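Dihydropteroate synthase (Xanthomonas albilineans, PDB 6Q62) probably catalyses the condensation of para-aminobenzoate with 6-hydroxymethyl-7,8-dihydropterin diphosphate to give 7,8-dihydropteroate, a step on the way to folate. Local coordinates at residues K184-F195 and L215-K226; K104-V112 and P128-V139. All blocks are in the same frame, centred on the assembly; numbering follows the deposited sequence. Where two conformers were deposited one is given.

Overall arrangement
Followed from the N terminus, the chain of this TIM-barrel enzyme first closes contact 2: helix 105-114 leads into strand 118-121, and 15 residues separate segment 104-112 from segment 128-139, whose helix 130-137 packs beside helix 105-114 on the outside of the barrel. Contact 1 comes later and neither encloses nor crosses it. There, strand 187-190 meets strand 220-221, its 19-residue connection being largely helical, and the two outermost strands of the parallel eight-stranded sheet are brought together. The centres of contact 1 and contact 2 lie about 19 Å apart. They touch where Arg186 packs on the backbone of Arg138 and Val139, so the turn before strand 187-190 rests on the turn that follows helix 130-137.

Contact 1 (K184-F195 and L215-K226); sequences KRRLLIDPGFGF and LGVPVLAGLSRK. With 6GU (6-chloroguanine), chain E; EDO (1,2-ethanediol), chain F.
Strands 187-190 and 220-221 run parallel, with a single bridge pairing Ile189 and Val219: Ile189 N donates to Pro218 O (3.0 Å), and Leu220 N returns a nearly straight bond to Ile189 O (172°). Outside the barrel wall, Ile189 carries the apolar packing. Its CG1 lies between the backbone N and the carbonyl carbon (chi1 60°), a torsion that brings it 3.6 Å from Val217 CG2, while CD1 touches Leu215 CD1, the two side chains meeting at about a right angle. Helix 162-179 covers Leu215 from beyond. At the N-terminal end of both segments, the extended Lys184 chain crosses Val217, and a water links Lys184 NZ to Leu215 O.

Past the bridge, Phe193 turns its ring toward Leu223, whose CD2 sits over one face, 4.0 Å from the ring centroid and 14° off its normal, in a CH-pi contact. Ala221 CB meets the ring edge at Phe193 CE2, and helix 199-207 adds Leu205 and Leu206 around the same ring.

Asp190 divides its carboxylate between protein and ligand. OD1 accepts from Gly192 N in an Asx turn (2.8 Å), met from above the carboxylate plane, and also takes a 2.6 Å bond from a water that accepts from Phe193 N and Gly222 N. OD2 receives 6-chloroguanine N2 at 2.8 Å and lies 2.6 Å from N1 of the ligand. Phe195 presents its ring edge to the purine, with CE1 3.3 Å from N7 of the ligand, and Asn120 supplies a further bond to it. Turn and water thus hold the carboxylate in place from the OD1 side, leaving OD2 to face the N1/N2 edge of the purine, consistent with a pterin pocket at one end of the barrel.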
loop_
_atom_site.group_PDB
_atom_site.type_symbol
_atom_site.label_atom_id
_atom_site.label_comp_id
_atom_site.label_asym_id
_atom_site.label_seq_id
_atom_site.Cartn_x
_atom_site.Cartn_y
_atom_site.Cartn_z
ATOM N N LYS A 184 8.184 -27.091 -18.308
ATOM C CA LYS A 184 7.465 -26.613 -17.120
ATOM C C LYS A 184 8.150 -25.391 -16.498
ATOM O O LYS A 184 7.454 -24.546 -15.956
ATOM C CB LYS A 184 7.290 -27.727 -16.070
ATOM C CG LYS A 184 6.156 -27.431 -15.069
ATOM C CD LYS A 184 6.154 -28.331 -13.856
ATOM C CE LYS A 184 4.999 -28.006 -12.933
ATOM N NZ LYS A 184 5.055 -28.801 -11.687
ATOM N N ARG A 185 9.495 -25.254 -16.656
ATOM C CA ARG A 185 10.262 -24.142 -16.096
ATOM C C ARG A 185 9.959 -22.809 -16.779
ATOM O O ARG A 185 10.372 -21.756 -16.281
ATOM C CB ARG A 185 11.781 -24.419 -16.167
ATOM C CG ARG A 185 12.227 -25.553 -15.233
ATOM C CD ARG A 185 13.633 -26.022 -15.550
ATOM N NE ARG A 185 13.677 -26.910 -16.713
ATOM C CZ ARG A 185 14.776 -27.523 -17.147
ATOM N NH1 ARG A 185 15.935 -27.354 -16.517
ATOM N NH2 ARG A 185 14.725 -28.313 -18.212
ATOM N N ARG A 186 9.303 -22.864 -17.948
ATOM C CA ARG A 186 8.972 -21.658 -18.695
ATOM C C ARG A 186 7.518 -21.221 -18.416
ATOM O O ARG A 186 7.059 -20.251 -19.006
ATOM C CB ARG A 186 9.193 -21.921 -20.207
ATOM C CG ARG A 186 10.692 -21.873 -20.592
ATOM C CD ARG A 186 10.940 -22.091 -22.067
ATOM N NE ARG A 186 12.377 -22.091 -22.340
ATOM C CZ ARG A 186 13.052 -23.133 -22.803
ATOM N NH1 ARG A 186 12.423 -24.263 -23.089
ATOM N NH2 ARG A 186 14.356 -23.038 -23.028
ATOM N N LEU A 187 6.791 -21.930 -17.565
ATOM C CA LEU A 187 5.384 -21.603 -17.318
ATOM C C LEU A 187 5.186 -20.679 -16.142
ATOM O O LEU A 187 5.884 -20.807 -15.131
ATOM C CB LEU A 187 4.563 -22.879 -17.063
ATOM C CG LEU A 187 4.568 -23.950 -18.159
ATOM C CD1 LEU A 187 3.720 -25.142 -17.750
ATOM C CD2 LEU A 187 4.073 -23.401 -19.492
ATOM N N LEU A 188 4.155 -19.806 -16.235
ATOM C CA LEU A 188 3.680 -18.951 -15.154
ATOM C C LEU A 188 2.178 -19.119 -15.209
ATOM O O LEU A 188 1.642 -19.423 -16.287
ATOM C CB LEU A 188 4.022 -17.465 -15.369
ATOM C CG LEU A 188 5.521 -17.107 -15.378
ATOM C CD1 LEU A 188 6.059 -17.079 -16.780
ATOM C CD2 LEU A 188 5.731 -15.743 -14.753
ATOM N N ILE A 189 1.497 -18.952 -14.062
ATOM C CA ILE A 189 0.028 -19.046 -14.057
ATOM C C ILE A 189 -0.556 -17.778 -13.467
ATOM O O ILE A 189 0.130 -17.054 -12.749
ATOM C CB ILE A 189 -0.507 -20.318 -13.379
ATOM C CG1 ILE A 189 -0.050 -20.399 -11.879
ATOM C CG2 ILE A 189 -0.135 -21.551 -14.218
ATOM C CD1 ILE A 189 -0.637 -21.592 -11.095
ATOM N N ASP A 190 -1.820 -17.502 -13.780
ATOM C CA ASP A 190 -2.438 -16.275 -13.317
ATOM C C ASP A 190 -3.932 -16.577 -13.149
ATOM O O ASP A 190 -4.557 -17.054 -14.107
ATOM C CB ASP A 190 -2.203 -15.221 -14.404
ATOM C CG ASP A 190 -2.772 -13.850 -14.153
ATOM O OD1 ASP A 190 -3.729 -13.734 -13.358
ATOM O OD2 ASP A 190 -2.298 -12.906 -14.778
ATOM N N PRO A 191 -4.526 -16.267 -11.980
ATOM C CA PRO A 191 -5.976 -16.533 -11.791
ATOM C C PRO A 191 -6.901 -15.655 -12.601
ATOM O O PRO A 191 -8.123 -15.866 -12.589
ATOM C CB PRO A 191 -6.183 -16.305 -10.289
ATOM C CG PRO A 191 -5.141 -15.317 -9.927
ATOM C CD PRO A 191 -3.924 -15.688 -10.749
ATOM N N GLY A 192 -6.353 -14.629 -13.232
ATOM C CA GLY A 192 -7.132 -13.736 -14.084
ATOM C C GLY A 192 -8.122 -12.884 -13.339
ATOM O O GLY A 192 -9.332 -12.966 -13.598
ATOM N N PHE A 193 -7.627 -12.086 -12.373
ATOM C CA PHE A 193 -8.536 -11.216 -11.622
ATOM C C PHE A 193 -9.334 -10.316 -12.571
ATOM O O PHE A 193 -8.775 -9.744 -13.509
ATOM C CB PHE A 193 -7.750 -10.364 -10.613
ATOM C CG PHE A 193 -7.147 -11.171 -9.493
ATOM C CD1 PHE A 193 -7.935 -11.648 -8.461
ATOM C CD2 PHE A 193 -5.767 -11.359 -9.410
ATOM C CE1 PHE A 193 -7.371 -12.380 -7.402
ATOM C CE2 PHE A 193 -5.201 -12.067 -8.335
ATOM C CZ PHE A 193 -6.005 -12.573 -7.338
ATOM N N GLY A 194 -10.646 -10.248 -12.353
ATOM C CA GLY A 194 -11.536 -9.403 -13.137
ATOM C C GLY A 194 -12.079 -10.002 -14.424
ATOM O O GLY A 194 -12.979 -9.412 -15.028
ATOM N N PHE A 195 -11.561 -11.174 -14.856
ATOM C CA PHE A 195 -12.041 -11.821 -16.087
ATOM C C PHE A 195 -13.143 -12.821 -15.759
ATOM O O PHE A 195 -12.859 -13.938 -15.310
ATOM C CB PHE A 195 -10.884 -12.499 -16.813
ATOM C CG PHE A 195 -9.935 -11.524 -17.454
ATOM C CD1 PHE A 195 -8.863 -10.999 -16.735
ATOM C CD2 PHE A 195 -10.084 -11.152 -18.789
ATOM C CE1 PHE A 195 -7.952 -10.137 -17.340
ATOM C CE2 PHE A 195 -9.177 -10.271 -19.390
ATOM C CZ PHE A 195 -8.121 -9.767 -18.657
ATOM N N LEU A 215 1.318 -25.179 -7.108
ATOM C CA LEU A 215 1.371 -25.892 -8.394
ATOM C C LEU A 215 2.781 -25.957 -8.989
ATOM O O LEU A 215 2.962 -26.464 -10.102
ATOM C CB LEU A 215 0.349 -25.323 -9.399
ATOM C CG LEU A 215 -1.127 -25.418 -8.977
ATOM C CD1 LEU A 215 -2.060 -24.863 -10.056
ATOM C CD2 LEU A 215 -1.515 -26.858 -8.640
ATOM N N GLY A 216 3.764 -25.471 -8.230
ATOM C CA GLY A 216 5.175 -25.505 -8.610
ATOM C C GLY A 216 5.580 -24.531 -9.693
ATOM O O GLY A 216 6.682 -24.637 -10.247
ATOM N N VAL A 217 4.692 -23.563 -10.002
ATOM C CA VAL A 217 4.970 -22.579 -11.045
ATOM C C VAL A 217 4.746 -21.158 -10.502
ATOM O O VAL A 217 3.825 -20.960 -9.713
ATOM C CB VAL A 217 4.206 -22.842 -12.391
ATOM C CG1 VAL A 217 4.584 -24.199 -13.008
ATOM C CG2 VAL A 217 2.708 -22.754 -12.195
ATOM N N PRO A 218 5.576 -20.175 -10.899
ATOM C CA PRO A 218 5.352 -18.786 -10.431
ATOM C C PRO A 218 3.961 -18.263 -10.770
ATOM O O PRO A 218 3.402 -18.595 -11.834
ATOM C CB PRO A 218 6.406 -17.971 -11.171
ATOM C CG PRO A 218 7.406 -18.960 -11.652
ATOM C CD PRO A 218 6.706 -20.245 -11.848
ATOM N N VAL A 219 3.416 -17.427 -9.872
ATOM C CA VAL A 219 2.056 -16.896 -10.022
ATOM C C VAL A 219 2.110 -15.395 -10.275
ATOM O O VAL A 219 2.818 -14.650 -9.564
ATOM C CB VAL A 219 1.200 -17.247 -8.767
ATOM C CG1 VAL A 219 -0.176 -16.564 -8.768
ATOM C CG2 VAL A 219 1.059 -18.756 -8.568
ATOM N N LEU A 220 1.384 -14.954 -11.302
ATOM C CA LEU A 220 1.258 -13.546 -11.660
ATOM C C LEU A 220 -0.114 -13.090 -11.165
ATOM O O LEU A 220 -1.098 -13.806 -11.354
ATOM C CB LEU A 220 1.355 -13.400 -13.190
ATOM C CG LEU A 220 1.332 -11.986 -13.788
ATOM C CD1 LEU A 220 2.014 -11.964 -15.133
ATOM C CD2 LEU A 220 -0.052 -11.382 -13.879
ATOM N N ALA A 221 -0.186 -11.896 -10.562
ATOM C CA ALA A 221 -1.467 -11.329 -10.103
ATOM C C ALA A 221 -1.566 -9.961 -10.731
ATOM O O ALA A 221 -0.629 -9.198 -10.669
ATOM C CB ALA A 221 -1.482 -11.179 -8.578
ATOM N N GLY A 222 -2.703 -9.665 -11.315
ATOM C CA GLY A 222 -2.964 -8.370 -11.925
ATOM C C GLY A 222 -4.296 -7.822 -11.432
ATOM O O GLY A 222 -5.337 -8.267 -11.898
ATOM N N LEU A 223 -4.289 -6.873 -10.486
ATOM C CA LEU A 223 -5.556 -6.304 -10.002
ATOM C C LEU A 223 -5.564 -4.808 -10.281
ATOM O O LEU A 223 -6.474 -4.096 -9.845
ATOM C CB LEU A 223 -5.696 -6.539 -8.474
ATOM C CG LEU A 223 -5.734 -7.985 -7.975
ATOM C CD1 LEU A 223 -4.449 -8.344 -7.249
ATOM C CD2 LEU A 223 -6.862 -8.182 -7.017
ATOM N N SER A 224 -4.592 -4.347 -11.051
ATOM C CA SER A 224 -4.349 -2.927 -11.285
ATOM C C SER A 224 -5.524 -2.117 -11.819
ATOM O O SER A 224 -5.960 -2.272 -12.948
ATOM C CB SER A 224 -3.124 -2.737 -12.166
ATOM O OG SER A 224 -2.758 -1.375 -12.141
ATOM N N ARG A 225 -6.008 -1.192 -10.968
ATOM C CA ARG A 225 -7.086 -0.238 -11.250
ATOM C C ARG A 225 -8.360 -0.922 -11.718
ATOM O O ARG A 225 -9.203 -0.294 -12.377
ATOM C CB ARG A 225 -6.627 0.813 -12.278
ATOM C CG ARG A 225 -5.389 1.607 -11.817
ATOM C CD ARG A 225 -5.006 2.533 -12.936
ATOM N NE ARG A 225 -3.886 3.413 -12.585
ATOM C CZ ARG A 225 -3.630 4.557 -13.207
ATOM N NH1 ARG A 225 -4.379 4.945 -14.230
ATOM N NH2 ARG A 225 -2.615 5.317 -12.819
ATOM N N LYS A 226 -8.508 -2.196 -11.351
ATOM C CA LYS A 226 -9.658 -2.951 -11.823
ATOM C C LYS A 226 -10.948 -2.583 -11.097
ATOM O O LYS A 226 -10.915 -2.008 -10.000
ATOM C CB LYS A 226 -9.378 -4.439 -11.783
ATOM C CG LYS A 226 -8.318 -4.797 -12.848
ATOM C CD LYS A 226 -8.127 -6.267 -13.008
ATOM C CE LYS A 226 -7.350 -6.480 -14.295
ATOM N NZ LYS A 226 -6.944 -7.876 -14.401
HETATM CL CL6 6GU E . -4.891 -9.776 -14.680
HETATM N N1 6GU E . -3.214 -10.891 -16.128
HETATM C C2 6GU E . -2.616 -11.062 -17.376
HETATM N N2 6GU E . -1.768 -12.079 -17.427
HETATM N N3 6GU E . -2.859 -10.299 -18.500
HETATM C C4 6GU E . -3.810 -9.318 -18.316
HETATM C C5 6GU E . -4.480 -9.101 -17.082
HETATM C C6 6GU E . -4.110 -9.930 -16.071
HETATM N N7 6GU E . -5.387 -8.055 -17.233
HETATM C C8 6GU E . -5.238 -7.675 -18.564
HETATM N N9 6GU E . -4.305 -8.402 -19.235
HETATM C C1 EDO F . -12.074 -3.772 -14.629
HETATM O O1 EDO F . -11.132 -2.806 -14.978
HETATM C C2 EDO F . -11.438 -5.153 -14.711
HETATM O O2 EDO F . -12.313 -6.103 -14.141
HETATM O O HOH W 1 2.128 -28.717 -11.316
HETATM O O HOH W 2 -4.769 -11.436 -12.563
#

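Contact 2 (K104-V112 and P128-V139); sequences KPEVMRAAV and PGALDAVADLRV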
loop_
_atom_site.group_PDB
_atom_site.type_symbol
_atom_site.label_atom_id
_atom_site.label_comp_id
_atom_site.label_asym_id
_atom_site.label_seq_id
_atom_site.Cartn_x
_atom_site.Cartn_y
_atom_site.Cartn_z
ATOM N N LYS A 104 -2.943 -14.506 -29.957
ATOM C CA LYS A 104 -2.826 -14.932 -31.359
ATOM C C LYS A 104 -1.462 -15.471 -31.694
ATOM O O LYS A 104 -0.479 -14.737 -31.549
ATOM C CB LYS A 104 -3.203 -13.769 -32.291
ATOM C CG LYS A 104 -4.626 -13.267 -32.078
ATOM C CD LYS A 104 -4.958 -12.176 -33.109
ATOM C CE LYS A 104 -6.330 -11.569 -32.933
ATOM N NZ LYS A 104 -6.281 -10.469 -31.945
ATOM N N PRO A 105 -1.369 -16.733 -32.190
ATOM C CA PRO A 105 -0.049 -17.299 -32.504
ATOM C C PRO A 105 0.765 -16.506 -33.486
ATOM O O PRO A 105 1.977 -16.474 -33.349
ATOM C CB PRO A 105 -0.348 -18.699 -33.043
ATOM C CG PRO A 105 -1.822 -18.723 -33.296
ATOM C CD PRO A 105 -2.442 -17.717 -32.395
ATOM N N GLU A 106 0.123 -15.863 -34.479
ATOM C CA GLU A 106 0.856 -15.076 -35.478
ATOM C C GLU A 106 1.509 -13.900 -34.782
ATOM O O GLU A 106 2.626 -13.536 -35.135
ATOM C CB GLU A 106 -0.110 -14.537 -36.577
ATOM C CG GLU A 106 -0.955 -15.588 -37.284
ATOM C CD GLU A 106 -2.314 -15.950 -36.697
ATOM O OE1 GLU A 106 -2.525 -15.800 -35.469
ATOM O OE2 GLU A 106 -3.170 -16.415 -37.480
ATOM N N VAL A 107 0.829 -13.295 -33.771
ATOM C CA VAL A 107 1.394 -12.151 -33.036
ATOM C C VAL A 107 2.496 -12.663 -32.125
ATOM O O VAL A 107 3.541 -12.023 -32.026
ATOM C CB VAL A 107 0.312 -11.367 -32.250
ATOM C CG1 VAL A 107 0.928 -10.155 -31.529
ATOM C CG2 VAL A 107 -0.811 -10.904 -33.196
ATOM N N MET A 108 2.302 -13.833 -31.499
ATOM C CA MET A 108 3.345 -14.412 -30.645
ATOM C C MET A 108 4.644 -14.602 -31.426
ATOM O O MET A 108 5.703 -14.184 -30.967
ATOM C CB MET A 108 2.897 -15.768 -30.072
ATOM C CG MET A 108 1.659 -15.676 -29.220
ATOM S SD MET A 108 1.239 -17.334 -28.619
ATOM C CE MET A 108 -0.338 -17.016 -27.906
ATOM N N ARG A 109 4.557 -15.233 -32.627
ATOM C CA ARG A 109 5.755 -15.467 -33.443
ATOM C C ARG A 109 6.407 -14.183 -33.899
ATOM O O ARG A 109 7.628 -14.039 -33.797
ATOM C CB ARG A 109 5.403 -16.346 -34.650
ATOM C CG ARG A 109 4.966 -17.753 -34.250
ATOM C CD ARG A 109 4.762 -18.586 -35.500
ATOM N NE ARG A 109 4.352 -19.954 -35.190
ATOM C CZ ARG A 109 5.192 -20.962 -34.997
ATOM N NH1 ARG A 109 6.510 -20.754 -34.999
ATOM N NH2 ARG A 109 4.732 -22.170 -34.759
ATOM N N ALA A 110 5.613 -13.252 -34.435
ATOM C CA ALA A 110 6.145 -11.977 -34.928
ATOM C C ALA A 110 6.747 -11.142 -33.784
ATOM O O ALA A 110 7.807 -10.532 -33.957
ATOM C CB ALA A 110 5.050 -11.175 -35.636
ATOM N N ALA A 111 6.110 -11.158 -32.607
ATOM C CA ALA A 111 6.599 -10.393 -31.463
ATOM C C ALA A 111 7.925 -10.925 -30.950
ATOM O O ALA A 111 8.828 -10.128 -30.709
ATOM C CB ALA A 111 5.565 -10.385 -30.360
ATOM N N VAL A 112 8.075 -12.262 -30.867
ATOM C CA VAL A 112 9.345 -12.864 -30.448
ATOM C C VAL A 112 10.442 -12.570 -31.475
ATOM O O VAL A 112 11.546 -12.206 -31.085
ATOM C CB VAL A 112 9.210 -14.357 -30.097
ATOM C CG1 VAL A 112 10.583 -14.993 -29.842
ATOM C CG2 VAL A 112 8.314 -14.533 -28.872
ATOM N N PRO A 128 -6.072 -22.029 -31.545
ATOM C CA PRO A 128 -5.368 -23.034 -32.357
ATOM C C PRO A 128 -4.037 -22.521 -32.912
ATOM O O PRO A 128 -3.976 -21.486 -33.591
ATOM C CB PRO A 128 -6.375 -23.357 -33.466
ATOM C CG PRO A 128 -7.723 -23.106 -32.816
ATOM C CD PRO A 128 -7.483 -21.865 -31.955
ATOM N N GLY A 129 -2.980 -23.231 -32.581
ATOM C CA GLY A 129 -1.613 -22.895 -32.981
ATOM C C GLY A 129 -0.791 -22.264 -31.866
ATOM O O GLY A 129 0.440 -22.158 -31.969
ATOM N N ALA A 130 -1.453 -21.801 -30.795
ATOM C CA ALA A 130 -0.718 -21.153 -29.702
ATOM C C ALA A 130 0.256 -22.114 -28.989
ATOM O O ALA A 130 1.393 -21.722 -28.688
ATOM C CB ALA A 130 -1.703 -20.533 -28.710
ATOM N N LEU A 131 -0.145 -23.375 -28.787
ATOM C CA LEU A 131 0.722 -24.387 -28.140
ATOM C C LEU A 131 1.946 -24.643 -29.007
ATOM O O LEU A 131 3.052 -24.569 -28.511
ATOM C CB LEU A 131 -0.023 -25.693 -27.852
ATOM C CG LEU A 131 -1.114 -25.667 -26.761
ATOM C CD1 LEU A 131 -2.004 -26.923 -26.848
ATOM C CD2 LEU A 131 -0.514 -25.564 -25.355
ATOM N N ASP A 132 1.760 -24.840 -30.349
ATOM C CA ASP A 132 2.860 -25.031 -31.293
ATOM C C ASP A 132 3.785 -23.803 -31.318
ATOM O O ASP A 132 4.997 -23.965 -31.341
ATOM C CB ASP A 132 2.268 -25.272 -32.690
ATOM C CG ASP A 132 3.232 -25.657 -33.792
ATOM O OD1 ASP A 132 3.863 -26.710 -33.671
ATOM O OD2 ASP A 132 3.298 -24.921 -34.808
ATOM N N ALA A 133 3.225 -22.572 -31.340
ATOM C CA ALA A 133 4.077 -21.375 -31.345
ATOM C C ALA A 133 4.948 -21.292 -30.071
ATOM O O ALA A 133 6.174 -21.140 -30.142
ATOM C CB ALA A 133 3.227 -20.108 -31.512
ATOM N N VAL A 134 4.345 -21.424 -28.910
ATOM C CA VAL A 134 5.136 -21.301 -27.681
ATOM C C VAL A 134 6.167 -22.446 -27.575
ATOM O O VAL A 134 7.324 -22.158 -27.219
ATOM C CB VAL A 134 4.251 -21.126 -26.427
ATOM C CG1 VAL A 134 5.075 -21.112 -25.166
ATOM C CG2 VAL A 134 3.448 -19.836 -26.540
ATOM N N ALA A 135 5.795 -23.698 -27.993
ATOM C CA ALA A 135 6.742 -24.818 -27.961
ATOM C C ALA A 135 7.952 -24.503 -28.866
ATOM O O ALA A 135 9.080 -24.714 -28.447
ATOM C CB ALA A 135 6.059 -26.103 -28.387
ATOM N N ASP A 136 7.711 -23.904 -30.069
ATOM C CA ASP A 136 8.767 -23.520 -31.010
ATOM C C ASP A 136 9.589 -22.347 -30.547
ATOM O O ASP A 136 10.793 -22.267 -30.820
ATOM C CB ASP A 136 8.138 -23.106 -32.358
ATOM C CG ASP A 136 7.667 -24.217 -33.272
ATOM O OD1 ASP A 136 7.895 -25.393 -32.938
ATOM O OD2 ASP A 136 7.061 -23.898 -34.333
ATOM N N LEU A 137 8.918 -21.346 -29.945
ATOM C CA LEU A 137 9.596 -20.111 -29.577
ATOM C C LEU A 137 10.520 -20.207 -28.368
ATOM O O LEU A 137 11.429 -19.388 -28.257
ATOM C CB LEU A 137 8.572 -18.981 -29.388
ATOM C CG LEU A 137 7.843 -18.573 -30.692
ATOM C CD1 LEU A 137 6.585 -17.766 -30.394
ATOM C CD2 LEU A 137 8.786 -17.841 -31.667
ATOM N N ARG A 138 10.303 -21.174 -27.478
ATOM C CA ARG A 138 11.145 -21.409 -26.294
ATOM C C ARG A 138 11.282 -20.169 -25.400
ATOM O O ARG A 138 12.380 -19.799 -24.975
ATOM C CB ARG A 138 12.522 -21.995 -26.695
ATOM C CG ARG A 138 12.402 -23.315 -27.465
ATOM C CD ARG A 138 13.738 -24.032 -27.496
ATOM N NE ARG A 138 13.808 -25.037 -28.555
ATOM C CZ ARG A 138 13.355 -26.282 -28.445
ATOM N NH1 ARG A 138 12.764 -26.687 -27.325
ATOM N NH2 ARG A 138 13.472 -27.128 -29.460
ATOM N N VAL A 139 10.159 -19.488 -25.171
ATOM C CA VAL A 139 10.116 -18.335 -24.282
ATOM C C VAL A 139 9.143 -18.648 -23.138
ATOM O O VAL A 139 8.203 -19.438 -23.335
ATOM C CB VAL A 139 9.676 -16.997 -25.013
ATOM C CG1 VAL A 139 10.726 -16.514 -26.016
ATOM C CG2 VAL A 139 8.313 -17.139 -25.680
#
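Arg109 lays its guanidinium over Ala133, whose CA stands 3.5 Å above one face of the group, and the side chain as a whole sits as a knob among Asp132, Ala133, Asp136 and Leu137. The chain is stretched out as far as NE and carries the charge across to the neighbouring helix. There NH1 and NH2 both grip Asp136 OD2, the NH2 bond being the shorter at 2.9 Å; the oxygen lies in the guanidinium plane, although the carboxylate itself is turned 61° from it. NH2 also forms a salt bridge with Asp132 OD2 at 3.1 Å, so aspartates one helical turn apart share one arginine.

Farther in toward the sheet, the packing is apolar. Met108 reaches inward, its CE 3.9 Å from Ala130 CB and its SD against Val134 CG2, where Met108 also touches Ile119 of strand 118-121. Val112 and Leu137 lie alongside, running opposite ways, and Val112 meets Val139 tip to tip. At the N-terminal ends, Pro105 CG rests 3.5 Å from Pro128 O. The axes of segments 105-112 and 130-137 approach to 9.2 Å, with 16° between their directions: neighbouring, nearly parallel helices of the outer layer of a TIM barrel.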